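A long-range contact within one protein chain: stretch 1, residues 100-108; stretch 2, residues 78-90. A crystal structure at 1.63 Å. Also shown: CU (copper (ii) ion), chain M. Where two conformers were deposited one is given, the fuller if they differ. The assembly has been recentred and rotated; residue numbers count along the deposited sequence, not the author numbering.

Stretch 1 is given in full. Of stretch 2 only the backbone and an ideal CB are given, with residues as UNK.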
# COMPACT_ATOMS: atom_id res chain seq x y z
N GLU C 100 -5.60 -20.08 31.92
CA GLU C 100 -5.80 -19.01 32.89
C GLU C 100 -4.48 -18.26 32.94
O GLU C 100 -3.44 -18.92 33.01
CB GLU C 100 -6.08 -19.60 34.29
CG GLU C 100 -7.27 -20.55 34.36
CD GLU C 100 -8.61 -19.86 34.18
OE1 GLU C 100 -8.66 -18.62 34.33
OE2 GLU C 100 -9.62 -20.54 33.87
N PHE C 101 -4.52 -16.93 32.89
CA PHE C 101 -3.32 -16.08 32.93
C PHE C 101 -3.59 -14.74 33.61
O PHE C 101 -4.62 -14.11 33.39
CB PHE C 101 -2.82 -15.90 31.48
CG PHE C 101 -1.60 -15.01 31.34
CD1 PHE C 101 -0.33 -15.49 31.64
CD2 PHE C 101 -1.72 -13.71 30.86
CE1 PHE C 101 0.79 -14.69 31.50
CE2 PHE C 101 -0.60 -12.90 30.71
CZ PHE C 101 0.66 -13.38 31.03
N SER C 102 -2.67 -14.29 34.44
CA SER C 102 -2.76 -12.97 35.06
C SER C 102 -1.52 -12.13 34.78
O SER C 102 -0.43 -12.68 34.69
CB SER C 102 -2.93 -13.11 36.58
OG SER C 102 -3.90 -14.10 36.85
N PHE C 103 -1.72 -10.81 34.68
CA PHE C 103 -0.64 -9.82 34.56
C PHE C 103 -1.07 -8.53 35.20
O PHE C 103 -2.25 -8.33 35.40
CB PHE C 103 -0.24 -9.59 33.08
CG PHE C 103 -1.33 -9.00 32.22
CD1 PHE C 103 -2.30 -9.81 31.66
CD2 PHE C 103 -1.37 -7.63 31.97
CE1 PHE C 103 -3.32 -9.26 30.87
CE2 PHE C 103 -2.38 -7.07 31.17
CZ PHE C 103 -3.35 -7.89 30.63
N THR C 104 -0.12 -7.67 35.56
CA THR C 104 -0.42 -6.33 36.02
C THR C 104 -0.37 -5.33 34.85
O THR C 104 0.56 -5.38 34.05
CB THR C 104 0.57 -5.90 37.12
OG1 THR C 104 0.52 -6.88 38.17
CG2 THR C 104 0.20 -4.58 37.72
N ALA C 105 -1.37 -4.44 34.78
CA ALA C 105 -1.41 -3.38 33.77
C ALA C 105 -0.53 -2.22 34.17
O ALA C 105 -1.00 -1.24 34.75
CB ALA C 105 -2.85 -2.93 33.53
N ASP C 106 0.76 -2.33 33.86
CA ASP C 106 1.78 -1.34 34.26
C ASP C 106 1.87 -0.11 33.38
O ASP C 106 2.52 0.85 33.75
CB ASP C 106 3.18 -2.01 34.28
CG ASP C 106 3.30 -3.15 35.29
OD1 ASP C 106 2.46 -3.25 36.20
OD2 ASP C 106 4.24 -3.96 35.17
N PHE C 107 1.28 -0.14 32.19
CA PHE C 107 1.41 0.94 31.21
C PHE C 107 0.02 1.43 30.74
O PHE C 107 -0.78 0.63 30.21
CB PHE C 107 2.21 0.45 29.98
CG PHE C 107 3.68 0.23 30.25
CD1 PHE C 107 4.13 -0.99 30.74
CD2 PHE C 107 4.60 1.25 30.03
CE1 PHE C 107 5.48 -1.20 30.99
CE2 PHE C 107 5.97 1.04 30.27
CZ PHE C 107 6.40 -0.18 30.74
N PRO C 108 -0.24 2.74 30.89
CA PRO C 108 -1.54 3.28 30.45
C PRO C 108 -1.64 3.39 28.92
O PRO C 108 -0.62 3.63 28.27
CB PRO C 108 -1.60 4.65 31.12
CG PRO C 108 -0.20 5.03 31.35
CD PRO C 108 0.59 3.77 31.54
N UNK C 78 -2.60 -13.17 22.06
CA UNK C 78 -1.63 -12.15 22.44
C UNK C 78 -2.38 -10.92 22.95
O UNK C 78 -3.40 -10.55 22.39
CB UNK C 78 -0.72 -11.79 21.26
N UNK C 79 -1.85 -10.28 23.99
CA UNK C 79 -2.51 -9.13 24.61
C UNK C 79 -1.47 -8.05 24.91
O UNK C 79 -0.63 -8.19 25.83
CB UNK C 79 -3.24 -9.54 25.89
N UNK C 80 -1.52 -6.95 24.14
CA UNK C 80 -0.40 -6.01 24.10
C UNK C 80 -0.25 -5.19 25.39
O UNK C 80 0.78 -4.58 25.57
CB UNK C 80 -0.57 -5.06 22.91
N UNK C 81 -1.28 -5.14 26.25
CA UNK C 81 -1.16 -4.52 27.60
C UNK C 81 -0.25 -5.25 28.58
O UNK C 81 0.13 -4.67 29.63
CB UNK C 81 -2.55 -4.42 28.23
N UNK C 82 0.12 -6.48 28.27
CA UNK C 82 1.05 -7.26 29.11
C UNK C 82 2.53 -7.07 28.73
O UNK C 82 2.91 -7.44 27.61
CB UNK C 82 0.70 -8.75 29.02
N UNK C 83 3.33 -6.49 29.64
CA UNK C 83 4.79 -6.42 29.54
C UNK C 83 5.42 -7.62 30.32
O UNK C 83 6.15 -7.43 31.29
CB UNK C 83 5.30 -5.08 30.09
N UNK C 84 5.11 -8.82 29.86
CA UNK C 84 5.64 -10.07 30.40
C UNK C 84 5.36 -11.18 29.39
O UNK C 84 4.50 -11.01 28.52
CB UNK C 84 5.02 -10.39 31.76
N UNK C 85 6.09 -12.28 29.50
CA UNK C 85 5.94 -13.45 28.64
C UNK C 85 4.48 -13.92 28.53
O UNK C 85 3.83 -14.13 29.55
CB UNK C 85 6.81 -14.59 29.17
N UNK C 86 3.98 -14.09 27.29
CA UNK C 86 2.61 -14.54 27.05
C UNK C 86 2.47 -15.83 26.25
O UNK C 86 1.59 -16.63 26.57
CB UNK C 86 1.85 -13.43 26.32
N UNK C 87 3.32 -16.05 25.24
CA UNK C 87 3.17 -17.19 24.33
C UNK C 87 3.21 -18.56 25.04
O UNK C 87 2.49 -19.47 24.64
CB UNK C 87 4.27 -17.14 23.27
N UNK C 88 4.00 -18.68 26.11
CA UNK C 88 4.07 -19.97 26.86
C UNK C 88 2.74 -20.31 27.52
O UNK C 88 2.39 -21.50 27.65
CB UNK C 88 5.16 -19.91 27.93
N UNK C 89 2.02 -19.28 27.94
CA UNK C 89 0.82 -19.41 28.75
C UNK C 89 -0.46 -19.33 27.93
O UNK C 89 -1.44 -19.98 28.28
CB UNK C 89 0.81 -18.33 29.83
N UNK C 90 -0.45 -18.59 26.81
CA UNK C 90 -1.65 -18.35 25.99
C UNK C 90 -1.55 -18.80 24.54
O UNK C 90 -2.50 -18.64 23.77
CB UNK C 90 -1.98 -16.86 26.01
CU CU M . 0.30 -8.47 18.37

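Position 78 lies in extended backbone, beyond the reach of stretch 1, and the copper ion nearby favours a polar group. It is Ser78, whose OG lies 2.8 Å from the O of water 1, a ligand of the metal.

At position 79, also extended, CA-to-CB points toward stretch 1, and the ideal CB is 5.0 Å from Phe103 CE1. That gap leaves room for a branched or longer apolar chain such as valine, isoleucine, leucine or methionine. The residue is Ile79, and its CD1 reaches Phe103 CZ at 4.0 Å.

Position 80 points away from Phe103 and toward the copper side, so a metal-binding side chain would suit it. His80 fills the role, with NE2 2.1 Å from CU.

Position 81 has helical angles within a type I turn from 79 to 82 and points toward stretch 1. Its ideal CB is already 4.0 Å from Phe103 CE2, so a small apolar residue suffices. Ala81 makes this contact with its methyl group; its backbone O accepts a bond from water 2 (2.8 Å to the water O), which in turn accepts one from Phe107 N (3.1 Å to the same water O).

At position 82 the CB points sideways yet sits 3.8 Å from Phe103 CD2, above the ring. A methyl group is enough to cover the face, although other apolar residues could present the same CB. The residue is Ala82, whose CB forms a CH-pi contact 3.9 Å from the centroid of the Phe103 ring and 17° off its normal. Its N closes the turn by bonding to Ile79 O at 3.1 Å.

Position 83 points toward both an aromatic ring and a carboxylate: its ideal CB is 4.0 Å from Phe107 CE1 and 5.3 Å from Asp106 OD2. A side chain with a donor, such as asparagine, glutamine or serine, would fit. Asn83 packs ND2 3.8 Å from Phe107 CE1 and reaches Asp106 through water 4, whose O is 2.9 Å from both Asn83 ND2 and Asp106 OD2.

Position 84, extended, faces the space between Phe101 and Phe103, where valine, threonine or isoleucine could place a methyl. Thr84 does so: CG2 lies 4.0 Å from Phe101 CZ, at the ring edge, and 4.2 Å from Phe103 CB.

At position 85 the CB points sideways with nothing of stretch 1 within 5.5 Å; it is the backbone O that meets stretch 1, 3.6 Å from Phe101 CZ, so the side chain is little constrained and may be polar. Gln85 turns to its own stretch: its OE1 accepts a hydrogen bond from the backbone N of position 88 at 3.0 Å.

Position 86 precedes a helix and lies beside Phe101; threonine or valine would suit. Thr86 sets CG2 4.0 Å from Phe101 CZ.

Positions 87 and 88, helical, have nothing of stretch 1 within 5.5 Å of their ideal CB atoms, so most helix-compatible, polar chains would do; they are Ser87, whose OG donates to Gln85 OE1 (2.8 Å), and Arg88.

Position 89 points toward Phe101, and an apolar or aromatic chain would extend the packing. Phe89 touches Phe101 CD1 through CB at 3.6 Å; the rings are near parallel but slid apart, with centroids 5.6 Å apart.

Position 90 points toward stretch 1 from farther off, favouring a longer apolar chain. Leu90 brings CD1 to 3.8 Å from Phe101 CD2.

Stretch 2 78-90: SIHAANTQTSRFL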
# COMPACT_ATOMS: atom_id res chain seq x y z
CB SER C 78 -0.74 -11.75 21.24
OG SER C 78 0.10 -10.67 21.63
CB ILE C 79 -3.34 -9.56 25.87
CG1 ILE C 79 -4.00 -8.36 26.55
CG2 ILE C 79 -2.52 -10.39 26.86
CD1 ILE C 79 -5.32 -8.71 27.21
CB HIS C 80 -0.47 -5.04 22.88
CG HIS C 80 -0.34 -5.69 21.53
ND1 HIS C 80 -0.32 -4.95 20.36
CD2 HIS C 80 -0.18 -6.98 21.16
CE1 HIS C 80 -0.21 -5.77 19.33
NE2 HIS C 80 -0.10 -7.02 19.78
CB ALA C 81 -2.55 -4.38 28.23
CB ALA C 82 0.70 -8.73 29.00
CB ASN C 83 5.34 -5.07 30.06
CG ASN C 83 6.84 -4.89 29.81
OD1 ASN C 83 7.35 -5.22 28.74
ND2 ASN C 83 7.55 -4.35 30.80
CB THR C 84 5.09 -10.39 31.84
OG1 THR C 84 5.80 -11.50 32.41
CG2 THR C 84 3.61 -10.72 31.81
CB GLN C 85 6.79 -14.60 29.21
CG GLN C 85 6.45 -15.95 28.63
CD GLN C 85 6.96 -16.11 27.22
OE1 GLN C 85 6.40 -16.85 26.42
NE2 GLN C 85 8.04 -15.40 26.90
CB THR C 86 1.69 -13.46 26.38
OG1 THR C 86 2.24 -13.05 25.10
CG2 THR C 86 1.49 -12.28 27.29
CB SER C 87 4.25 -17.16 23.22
OG SER C 87 5.56 -17.19 23.74
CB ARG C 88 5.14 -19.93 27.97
CG ARG C 88 6.58 -20.05 27.52
CD ARG C 88 7.55 -19.79 28.68
NE ARG C 88 7.33 -20.70 29.79
CZ ARG C 88 7.73 -20.51 31.05
NH1 ARG C 88 8.39 -19.42 31.42
NH2 ARG C 88 7.44 -21.42 31.96
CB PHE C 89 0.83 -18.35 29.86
CG PHE C 89 2.09 -18.36 30.67
CD1 PHE C 89 2.40 -19.45 31.50
CD2 PHE C 89 3.01 -17.33 30.58
CE1 PHE C 89 3.59 -19.48 32.22
CE2 PHE C 89 4.19 -17.35 31.32
CZ PHE C 89 4.49 -18.43 32.13
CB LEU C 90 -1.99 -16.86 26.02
CG LEU C 90 -2.40 -16.24 27.36
CD1 LEU C 90 -2.52 -14.73 27.28
CD2 LEU C 90 -3.72 -16.82 27.85
O HOH W 1 1.47 -9.68 19.34
O HOH W 2 -0.61 -2.26 30.83
O HOH W 3 2.10 -3.89 31.57
O HOH W 4 6.61 -3.80 33.50
O HOH W 5 2.56 -6.75 32.52
O HOH W 6 -1.44 -20.85 30.96
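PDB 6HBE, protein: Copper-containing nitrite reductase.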